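Local coordinates for periplasmic binding protein (Sulfurospirillum deleyianum, PDB 4PAG) that probably captures a solute in the periplasm and hands it to an ABC transporter for uptake, and holds a histidine in this crystal, at residues L7-K12 with I114-V119; T21-S26 with P90-T95; S31-V36 with E129-L134. One frame throughout, in Å; residues are numbered along the deposited sequence.

Interaction 1 (L7-K12 with I114-V119); sequences LDVSNK and IPALKV
Val9 and Ala116 make the direct backbone link here: Val9 N donates to Ala116 O at 3.0 Å, a bent bond (132° at the hydrogen) with the donor tilted out of the carbonyl plane. Above that carbonyl Val9 lays its CG1 branch, 3.5 Å from Ala116 O, and the same methyl also meets the CB atoms of Ala116 and Lys118. Lys118 answers with its ammonium group, NZ giving a hydrogen bond of 3.2 Å to Val9 O from above the carbonyl plane. A bend at chi4 (-88°) turns NZ out of the line of the chain toward that oxygen. Strand 116-119 is an outermost strand of a three-stranded parallel sheet, paired on one edge with strand 92-96; on its other edge it meets a type I beta turn, Asp8 to Asn11, to which Asp8 adds an Asx turn. Asp8 OD1 takes Ser10 N at 2.8 Å and Lys12 N at 2.9 Å from opposite faces of the carboxylate, which fixes the rotation of the group. Two waters fill out the polar contact. One donates to Leu7 O and accepts from Lys118 N; the other joins Asp8 OD2 to Ala116 N. Leu117 CD2 packs 3.9 Å from Asp8 CA.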
loop_
_atom_site.group_PDB
_atom_site.type_symbol
_atom_site.label_atom_id
_atom_site.label_comp_id
_atom_site.label_asym_id
_atom_site.label_seq_id
_atom_site.Cartn_x
_atom_site.Cartn_y
_atom_site.Cartn_z
ATOM N N LEU A 7 -5.517 12.567 -20.594
ATOM C CA LEU A 7 -4.265 12.163 -21.228
ATOM C C LEU A 7 -3.991 10.709 -20.864
ATOM O O LEU A 7 -3.958 10.370 -19.698
ATOM C CB LEU A 7 -3.105 13.052 -20.780
ATOM C CG LEU A 7 -3.219 14.539 -21.139
ATOM C CD1 LEU A 7 -2.023 15.308 -20.592
ATOM C CD2 LEU A 7 -3.346 14.743 -22.642
ATOM N N ASP A 8 -3.802 9.865 -21.875
ATOM C CA ASP A 8 -3.630 8.429 -21.683
ATOM C C ASP A 8 -2.176 8.068 -21.358
ATOM O O ASP A 8 -1.363 8.950 -21.082
ATOM C CB ASP A 8 -4.167 7.664 -22.908
ATOM C CG ASP A 8 -3.185 7.603 -24.077
ATOM O OD1 ASP A 8 -2.149 8.306 -24.089
ATOM O OD2 ASP A 8 -3.470 6.822 -25.002
ATOM N N VAL A 9 -1.857 6.775 -21.376
ATOM C CA VAL A 9 -0.516 6.297 -20.997
ATOM C C VAL A 9 0.601 6.775 -21.925
ATOM O O VAL A 9 1.765 6.814 -21.523
ATOM C CB VAL A 9 -0.455 4.755 -20.889
ATOM C CG1 VAL A 9 -1.285 4.283 -19.704
ATOM C CG2 VAL A 9 -0.915 4.080 -22.180
ATOM N N SER A 10 0.240 7.137 -23.152
ATOM C CA SER A 10 1.184 7.702 -24.120
ATOM C C SER A 10 1.121 9.227 -24.173
ATOM O O SER A 10 1.632 9.833 -25.110
ATOM C CB SER A 10 0.882 7.154 -25.516
ATOM O OG SER A 10 0.871 5.741 -25.506
ATOM N N ASN A 11 0.483 9.844 -23.182
ATOM C CA ASN A 11 0.354 11.297 -23.126
ATOM C C ASN A 11 -0.505 11.875 -24.263
ATOM O O ASN A 11 -0.376 13.050 -24.607
ATOM C CB ASN A 11 1.745 11.946 -23.127
ATOM C CG ASN A 11 1.790 13.223 -22.321
ATOM O OD1 ASN A 11 1.729 13.188 -21.092
ATOM N ND2 ASN A 11 1.902 14.361 -23.005
ATOM N N LYS A 12 -1.379 11.053 -24.839
ATOM C CA LYS A 12 -2.281 11.510 -25.895
ATOM C C LYS A 12 -3.671 11.741 -25.317
ATOM O O LYS A 12 -4.140 10.947 -24.499
ATOM C CB LYS A 12 -2.368 10.485 -27.026
ATOM C CG LYS A 12 -1.026 10.043 -27.582
ATOM C CD LYS A 12 -1.214 9.222 -28.845
ATOM C CE LYS A 12 -0.174 8.123 -28.964
ATOM N NZ LYS A 12 -0.367 7.333 -30.210
ATOM N N ILE A 114 -7.342 -1.054 -25.498
ATOM C CA ILE A 114 -8.387 -0.484 -24.637
ATOM C C ILE A 114 -7.820 0.830 -24.094
ATOM O O ILE A 114 -6.638 0.880 -23.770
ATOM C CB ILE A 114 -8.720 -1.420 -23.448
ATOM C CG1 ILE A 114 -9.347 -2.739 -23.934
ATOM C CG2 ILE A 114 -9.652 -0.735 -22.444
ATOM C CD1 ILE A 114 -10.822 -2.656 -24.257
ATOM N N PRO A 115 -8.641 1.895 -23.998
ATOM C CA PRO A 115 -8.173 3.151 -23.394
ATOM C C PRO A 115 -7.532 2.946 -22.016
ATOM O O PRO A 115 -8.082 2.223 -21.190
ATOM C CB PRO A 115 -9.464 3.962 -23.252
ATOM C CG PRO A 115 -10.318 3.479 -24.372
ATOM C CD PRO A 115 -10.028 2.012 -24.485
ATOM N N ALA A 116 -6.382 3.569 -21.769
ATOM C CA ALA A 116 -5.705 3.382 -20.486
ATOM C C ALA A 116 -5.068 4.661 -19.950
ATOM O O ALA A 116 -4.444 5.426 -20.696
ATOM C CB ALA A 116 -4.672 2.272 -20.592
ATOM N N LEU A 117 -5.252 4.883 -18.650
ATOM C CA LEU A 117 -4.662 6.008 -17.943
ATOM C C LEU A 117 -3.679 5.448 -16.951
ATOM O O LEU A 117 -3.775 4.282 -16.575
ATOM C CB LEU A 117 -5.733 6.787 -17.189
ATOM C CG LEU A 117 -6.996 7.113 -17.992
ATOM C CD1 LEU A 117 -8.009 7.847 -17.131
ATOM C CD2 LEU A 117 -6.649 7.923 -19.227
ATOM N N LYS A 118 -2.739 6.273 -16.515
ATOM C CA LYS A 118 -1.813 5.859 -15.479
ATOM C C LYS A 118 -1.757 6.894 -14.369
ATOM O O LYS A 118 -1.915 8.092 -14.616
ATOM C CB LYS A 118 -0.426 5.577 -16.066
ATOM C CG LYS A 118 0.339 6.762 -16.635
ATOM C CD LYS A 118 1.623 6.234 -17.263
ATOM C CE LYS A 118 2.690 7.297 -17.430
ATOM N NZ LYS A 118 2.562 8.014 -18.717
ATOM N N VAL A 119 -1.541 6.417 -13.146
ATOM C CA VAL A 119 -1.493 7.290 -11.983
ATOM C C VAL A 119 -0.208 7.058 -11.195
ATOM O O VAL A 119 0.251 5.923 -11.045
ATOM C CB VAL A 119 -2.734 7.108 -11.078
ATOM C CG1 VAL A 119 -4.004 7.418 -11.862
ATOM C CG2 VAL A 119 -2.805 5.704 -10.498
HETATM O O HOH W 1 -2.426 8.645 -18.231
HETATM O O HOH W 2 -5.177 4.716 -24.282
#

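Interaction 2 (T21-S26 with P90-T95); sequences TRIYGS and PDVIIT
Asp91 presents one oxygen, OD2, to the backbone N-H groups of Thr21 and Arg22. Thr21 N, 2.8 Å from Asp91 OD2, arrives nearly along the C-O bond, whereas Arg22 N, at 3.1 Å from the same oxygen, comes from 53° above the carboxylate plane. With CG anti to the carbonyl carbon (chi1 -60°), the carboxylate lies on the side of the Asp91 backbone N, close to residues 21-22. Asp91 N itself donates to Arg22 O. An alanine here would probably leave the N-H groups of Thr21 and Arg22 without this acceptor, with the backbone bond from Asp91 N to Arg22 O remaining. Further on, the segments run as neighbouring parallel strands, 19° apart in direction, in the three-stranded sheet of the N-terminal lobe, as expected of an alpha/beta periplasmic binding protein. Tyr24 O takes Ile94 N at 2.9 Å, and Ile94 O takes Ser26 N at 2.8 Å. On one face the Tyr24 and Ile93 side chains run alongside each other in the same direction. Ile93 CG2 is 3.7 Å from Tyr24 CD2, while CG1 of the isoleucine lies in plane at the ring edge; the phenol oxygen bonds to Gly72 O. Pro90 CB packs against Tyr24 CB. The other face carries Ile23, with CG1 alongside Val92 CG1 at 3.8 Å and CD1 reaching on to Ile94 CG1, the two isoleucines crossing obliquely. Ser26 OG, 3.1 Å from Thr95 CA, bonds to Trp96 N.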
loop_
_atom_site.group_PDB
_atom_site.type_symbol
_atom_site.label_atom_id
_atom_site.label_comp_id
_atom_site.label_asym_id
_atom_site.label_seq_id
_atom_site.Cartn_x
_atom_site.Cartn_y
_atom_site.Cartn_z
ATOM N N THR A 21 -18.952 2.088 -16.600
ATOM C CA THR A 21 -19.650 1.010 -15.902
ATOM C C THR A 21 -18.780 -0.243 -15.748
ATOM O O THR A 21 -19.140 -1.150 -15.005
ATOM C CB THR A 21 -20.935 0.626 -16.648
ATOM O OG1 THR A 21 -20.586 0.102 -17.930
ATOM C CG2 THR A 21 -21.850 1.848 -16.824
ATOM N N ARG A 22 -17.649 -0.289 -16.454
ATOM C CA ARG A 22 -16.705 -1.409 -16.379
ATOM C C ARG A 22 -15.288 -0.846 -16.325
ATOM O O ARG A 22 -14.897 -0.077 -17.196
ATOM C CB ARG A 22 -16.855 -2.332 -17.597
ATOM C CG ARG A 22 -18.268 -2.856 -17.832
ATOM C CD ARG A 22 -18.346 -3.779 -19.046
ATOM N NE ARG A 22 -17.595 -5.023 -18.845
ATOM C CZ ARG A 22 -18.027 -6.081 -18.147
ATOM N NH1 ARG A 22 -19.226 -6.083 -17.566
ATOM N NH2 ARG A 22 -17.251 -7.153 -18.027
ATOM N N ILE A 23 -14.523 -1.218 -15.304
ATOM C CA ILE A 23 -13.175 -0.680 -15.130
ATOM C C ILE A 23 -12.249 -1.790 -14.650
ATOM O O ILE A 23 -12.696 -2.757 -14.050
ATOM C CB ILE A 23 -13.178 0.520 -14.147
ATOM C CG1 ILE A 23 -11.862 1.301 -14.204
ATOM C CG2 ILE A 23 -13.447 0.073 -12.713
ATOM C CD1 ILE A 23 -11.946 2.675 -13.559
ATOM N N TYR A 24 -10.965 -1.652 -14.942
ATOM C CA TYR A 24 -9.962 -2.621 -14.530
ATOM C C TYR A 24 -8.726 -1.865 -14.060
ATOM O O TYR A 24 -8.285 -0.920 -14.712
ATOM C CB TYR A 24 -9.639 -3.554 -15.701
ATOM C CG TYR A 24 -8.435 -4.449 -15.513
ATOM C CD1 TYR A 24 -8.458 -5.516 -14.623
ATOM C CD2 TYR A 24 -7.269 -4.233 -16.246
ATOM C CE1 TYR A 24 -7.344 -6.334 -14.455
ATOM C CE2 TYR A 24 -6.160 -5.047 -16.091
ATOM C CZ TYR A 24 -6.201 -6.100 -15.193
ATOM O OH TYR A 24 -5.084 -6.910 -15.046
ATOM N N GLY A 25 -8.199 -2.268 -12.909
ATOM C CA GLY A 25 -6.943 -1.736 -12.401
ATOM C C GLY A 25 -5.819 -2.695 -12.728
ATOM O O GLY A 25 -5.988 -3.903 -12.619
ATOM N N SER A 26 -4.670 -2.148 -13.113
ATOM C CA SER A 26 -3.552 -2.946 -13.629
ATOM C C SER A 26 -2.810 -3.767 -12.562
ATOM O O SER A 26 -2.079 -4.702 -12.893
ATOM C CB SER A 26 -2.559 -2.025 -14.343
ATOM O OG SER A 26 -1.793 -1.273 -13.409
ATOM N N PRO A 90 -13.456 -3.714 -20.376
ATOM C CA PRO A 90 -13.524 -2.555 -19.497
ATOM C C PRO A 90 -13.596 -1.284 -20.342
ATOM O O PRO A 90 -12.982 -1.235 -21.407
ATOM C CB PRO A 90 -12.205 -2.622 -18.731
ATOM C CG PRO A 90 -11.266 -3.298 -19.663
ATOM C CD PRO A 90 -12.093 -4.266 -20.469
ATOM N N ASP A 91 -14.352 -0.283 -19.890
ATOM C CA ASP A 91 -14.387 1.027 -20.575
ATOM C C ASP A 91 -13.022 1.715 -20.524
ATOM O O ASP A 91 -12.644 2.453 -21.434
ATOM C CB ASP A 91 -15.438 1.948 -19.947
ATOM C CG ASP A 91 -16.847 1.372 -20.015
ATOM O OD1 ASP A 91 -17.197 0.788 -21.056
ATOM O OD2 ASP A 91 -17.605 1.501 -19.026
ATOM N N VAL A 92 -12.289 1.483 -19.442
ATOM C CA VAL A 92 -10.967 2.071 -19.273
ATOM C C VAL A 92 -10.136 1.181 -18.344
ATOM O O VAL A 92 -10.690 0.455 -17.514
ATOM C CB VAL A 92 -11.074 3.521 -18.737
ATOM C CG1 VAL A 92 -11.612 3.540 -17.313
ATOM C CG2 VAL A 92 -9.739 4.244 -18.825
ATOM N N ILE A 93 -8.819 1.214 -18.530
ATOM C CA ILE A 93 -7.873 0.532 -17.649
ATOM C C ILE A 93 -7.048 1.609 -16.946
ATOM O O ILE A 93 -6.573 2.543 -17.581
ATOM C CB ILE A 93 -6.935 -0.406 -18.438
ATOM C CG1 ILE A 93 -7.746 -1.518 -19.112
ATOM C CG2 ILE A 93 -5.864 -1.005 -17.524
ATOM C CD1 ILE A 93 -6.942 -2.372 -20.067
ATOM N N ILE A 94 -6.912 1.487 -15.634
ATOM C CA ILE A 94 -6.102 2.393 -14.855
ATOM C C ILE A 94 -4.828 1.648 -14.478
ATOM O O ILE A 94 -4.895 0.565 -13.902
ATOM C CB ILE A 94 -6.824 2.843 -13.570
ATOM C CG1 ILE A 94 -8.227 3.396 -13.873
ATOM C CG2 ILE A 94 -5.990 3.876 -12.839
ATOM C CD1 ILE A 94 -8.257 4.620 -14.765
ATOM N N THR A 95 -3.675 2.223 -14.805
ATOM C CA THR A 95 -2.397 1.575 -14.528
ATOM C C THR A 95 -1.542 2.305 -13.498
ATOM O O THR A 95 -1.778 3.472 -13.164
ATOM C CB THR A 95 -1.565 1.363 -15.809
ATOM O OG1 THR A 95 -0.971 2.595 -16.227
ATOM C CG2 THR A 95 -2.423 0.814 -16.924
#

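Interaction 3 (S31-V36 with E129-L134); sequences SFMIYV and EVFRYL
The selenium of Met33, present as selenomethionine, sits squarely over one face of the Phe131 ring, 4.4 Å from the ring centroid and only 12° off the ring normal, a Met-aromatic contact. Met33 spans a wide gap: the axes of the short segments come no closer than 11.1 Å, crossing at -65°. The methionine bridges that distance because its CG is anti to the backbone N (chi1 -179°), which starts the chain outward toward the other helix. CG itself comes down on the ring rim, 3.6 Å from Phe131 CE1. Beyond it SE lies 3.7 Å from Val130 CG1, and the chain turns about the CG-SE bond, which brings CE to 3.9 Å from Leu134 CD1. Both of these side chains cross Met33 at about a right angle. Val36, one turn further along helix 28-37, approaches Phe131 at its edge, CG2 being 4.0 Å from CE1 and near the ring plane, so the ring is met on a face and on its rim by the same helix. Leu147 of helix 141-163 also touches Phe131, and Val119 of strand 116-119 lies against Val130, which places the contact inside the N-terminal lobe. With every group that touches apolar, the attraction between these two segments probably rests on dispersion and on the polarisable selenium, or the sulfur of an ordinary methionine, over the ring, with no directed polar bond between them.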
loop_
_atom_site.group_PDB
_atom_site.type_symbol
_atom_site.label_atom_id
_atom_site.label_comp_id
_atom_site.label_asym_id
_atom_site.label_seq_id
_atom_site.Cartn_x
_atom_site.Cartn_y
_atom_site.Cartn_z
ATOM N N SER A 31 -6.389 -1.525 -8.066
ATOM C CA SER A 31 -7.629 -2.228 -7.784
ATOM C C SER A 31 -8.141 -1.934 -6.368
ATOM O O SER A 31 -9.328 -1.695 -6.196
ATOM C CB SER A 31 -7.449 -3.731 -8.006
ATOM O OG SER A 31 -7.120 -3.951 -9.371
ATOM N N PHE A 32 -7.251 -1.929 -5.370
ATOM C CA PHE A 32 -7.661 -1.630 -3.988
ATOM C C PHE A 32 -8.238 -0.217 -3.870
ATOM O O PHE A 32 -9.210 0.008 -3.159
ATOM C CB PHE A 32 -6.482 -1.792 -3.010
ATOM C CG PHE A 32 -6.058 -3.221 -2.751
ATOM C CD1 PHE A 32 -6.552 -4.293 -3.483
ATOM C CD2 PHE A 32 -5.108 -3.482 -1.767
ATOM C CE1 PHE A 32 -6.128 -5.592 -3.219
ATOM C CE2 PHE A 32 -4.681 -4.778 -1.502
ATOM C CZ PHE A 32 -5.185 -5.833 -2.232
HETATM N N MSE A 33 -7.639 0.733 -4.574
HETATM C CA MSE A 33 -8.078 2.132 -4.539
HETATM C C MSE A 33 -9.413 2.310 -5.228
HETATM O O MSE A 33 -10.287 3.043 -4.746
HETATM C CB MSE A 33 -6.982 2.963 -5.200
HETATM C CG MSE A 33 -7.300 4.450 -5.217
HETATM SE SE MSE A 33 -5.639 5.455 -5.573
HETATM C CE MSE A 33 -4.855 4.390 -7.022
ATOM N N ILE A 34 -9.597 1.641 -6.361
ATOM C CA ILE A 34 -10.893 1.676 -7.043
ATOM C C ILE A 34 -11.971 1.088 -6.131
ATOM O O ILE A 34 -13.092 1.601 -6.081
ATOM C CB ILE A 34 -10.868 0.918 -8.382
ATOM C CG1 ILE A 34 -9.923 1.609 -9.373
ATOM C CG2 ILE A 34 -12.271 0.836 -8.976
ATOM C CD1 ILE A 34 -9.586 0.779 -10.603
ATOM N N TYR A 35 -11.628 0.024 -5.402
ATOM C CA TYR A 35 -12.583 -0.599 -4.486
ATOM C C TYR A 35 -13.196 0.425 -3.526
ATOM O O TYR A 35 -14.414 0.491 -3.386
ATOM C CB TYR A 35 -11.975 -1.769 -3.682
ATOM C CG TYR A 35 -12.967 -2.211 -2.648
ATOM C CD1 TYR A 35 -14.004 -3.078 -2.977
ATOM C CD2 TYR A 35 -12.951 -1.662 -1.375
ATOM C CE1 TYR A 35 -14.977 -3.412 -2.048
ATOM C CE2 TYR A 35 -13.914 -1.982 -0.446
ATOM C CZ TYR A 35 -14.922 -2.859 -0.779
ATOM O OH TYR A 35 -15.867 -3.180 0.166
ATOM N N VAL A 36 -12.355 1.211 -2.857
ATOM C CA VAL A 36 -12.857 2.127 -1.834
ATOM C C VAL A 36 -13.628 3.312 -2.425
ATOM O O VAL A 36 -14.432 3.908 -1.733
ATOM C CB VAL A 36 -11.761 2.607 -0.837
ATOM C CG1 VAL A 36 -11.325 1.453 0.061
ATOM C CG2 VAL A 36 -10.574 3.235 -1.546
ATOM N N GLU A 129 -4.566 13.932 -4.721
ATOM C CA GLU A 129 -4.803 14.288 -6.119
ATOM C C GLU A 129 -5.167 13.079 -6.996
ATOM O O GLU A 129 -5.994 13.200 -7.896
ATOM C CB GLU A 129 -3.633 15.088 -6.695
ATOM C CG GLU A 129 -3.690 16.559 -6.304
ATOM C CD GLU A 129 -4.939 17.262 -6.832
ATOM O OE1 GLU A 129 -5.167 17.251 -8.061
ATOM O OE2 GLU A 129 -5.695 17.823 -6.020
ATOM N N VAL A 130 -4.594 11.914 -6.703
ATOM C CA VAL A 130 -4.926 10.699 -7.446
ATOM C C VAL A 130 -6.373 10.282 -7.175
ATOM O O VAL A 130 -7.102 9.927 -8.099
ATOM C CB VAL A 130 -3.940 9.553 -7.139
ATOM C CG1 VAL A 130 -4.411 8.239 -7.760
ATOM C CG2 VAL A 130 -2.554 9.911 -7.662
ATOM N N PHE A 131 -6.794 10.342 -5.913
ATOM C CA PHE A 131 -8.195 10.099 -5.581
ATOM C C PHE A 131 -9.140 11.051 -6.331
ATOM O O PHE A 131 -10.109 10.604 -6.949
ATOM C CB PHE A 131 -8.430 10.196 -4.069
ATOM C CG PHE A 131 -8.218 8.904 -3.341
ATOM C CD1 PHE A 131 -9.074 7.836 -3.554
ATOM C CD2 PHE A 131 -7.182 8.760 -2.424
ATOM C CE1 PHE A 131 -8.902 6.640 -2.877
ATOM C CE2 PHE A 131 -6.998 7.564 -1.752
ATOM C CZ PHE A 131 -7.861 6.504 -1.972
ATOM N N ARG A 132 -8.856 12.348 -6.297
ATOM C CA ARG A 132 -9.694 13.316 -7.017
ATOM C C ARG A 132 -9.752 13.025 -8.533
ATOM O O ARG A 132 -10.814 13.091 -9.155
ATOM C CB ARG A 132 -9.200 14.741 -6.768
ATOM C CG ARG A 132 -9.359 15.173 -5.322
ATOM C CD ARG A 132 -9.046 16.641 -5.094
ATOM N NE ARG A 132 -8.969 16.887 -3.657
ATOM C CZ ARG A 132 -7.851 17.066 -2.957
ATOM N NH1 ARG A 132 -6.652 17.083 -3.543
ATOM N NH2 ARG A 132 -7.938 17.256 -1.647
ATOM N N TYR A 133 -8.601 12.707 -9.109
ATOM C CA TYR A 133 -8.494 12.356 -10.521
ATOM C C TYR A 133 -9.370 11.153 -10.840
ATOM O O TYR A 133 -10.162 11.194 -11.777
ATOM C CB TYR A 133 -7.036 12.062 -10.862
ATOM C CG TYR A 133 -6.773 11.667 -12.295
ATOM C CD1 TYR A 133 -6.730 12.623 -13.298
ATOM C CD2 TYR A 133 -6.544 10.334 -12.645
ATOM C CE1 TYR A 133 -6.474 12.268 -14.611
ATOM C CE2 TYR A 133 -6.289 9.972 -13.962
ATOM C CZ TYR A 133 -6.250 10.944 -14.936
ATOM O OH TYR A 133 -5.992 10.612 -16.251
ATOM N N LEU A 134 -9.248 10.089 -10.050
ATOM C CA LEU A 134 -10.066 8.895 -10.270
ATOM C C LEU A 134 -11.564 9.162 -10.089
ATOM O O LEU A 134 -12.385 8.569 -10.788
ATOM C CB LEU A 134 -9.595 7.738 -9.384
ATOM C CG LEU A 134 -8.249 7.144 -9.786
ATOM C CD1 LEU A 134 -7.913 5.955 -8.904
ATOM C CD2 LEU A 134 -8.238 6.735 -11.254
#

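How the interactions relate
From interaction 1 to interaction 3 the contacts pass from the outside of the lobe to its interior, and from polar to apolar. Interaction 1 is partly buried and relies on one backbone bond, a lysine ammonium group and bridging waters to hold a turn against an outer strand. Interaction 2 is buried and joins strand pairing and apolar packing on both faces with a carboxylate grip at its more exposed end. The two share a sheet: strand 92-96 lies between 23-25 and 116-119, and Leu117 probably hydrogen-bonds with Ile93 and Thr95 through the backbone. Interaction 3 packs the helices that follow strands 23-25 and 116-119 in the chain. Its Leu134 and Ile34 touch Ile94 and Ile23 of interaction 2, while Tyr133 meets Leu117.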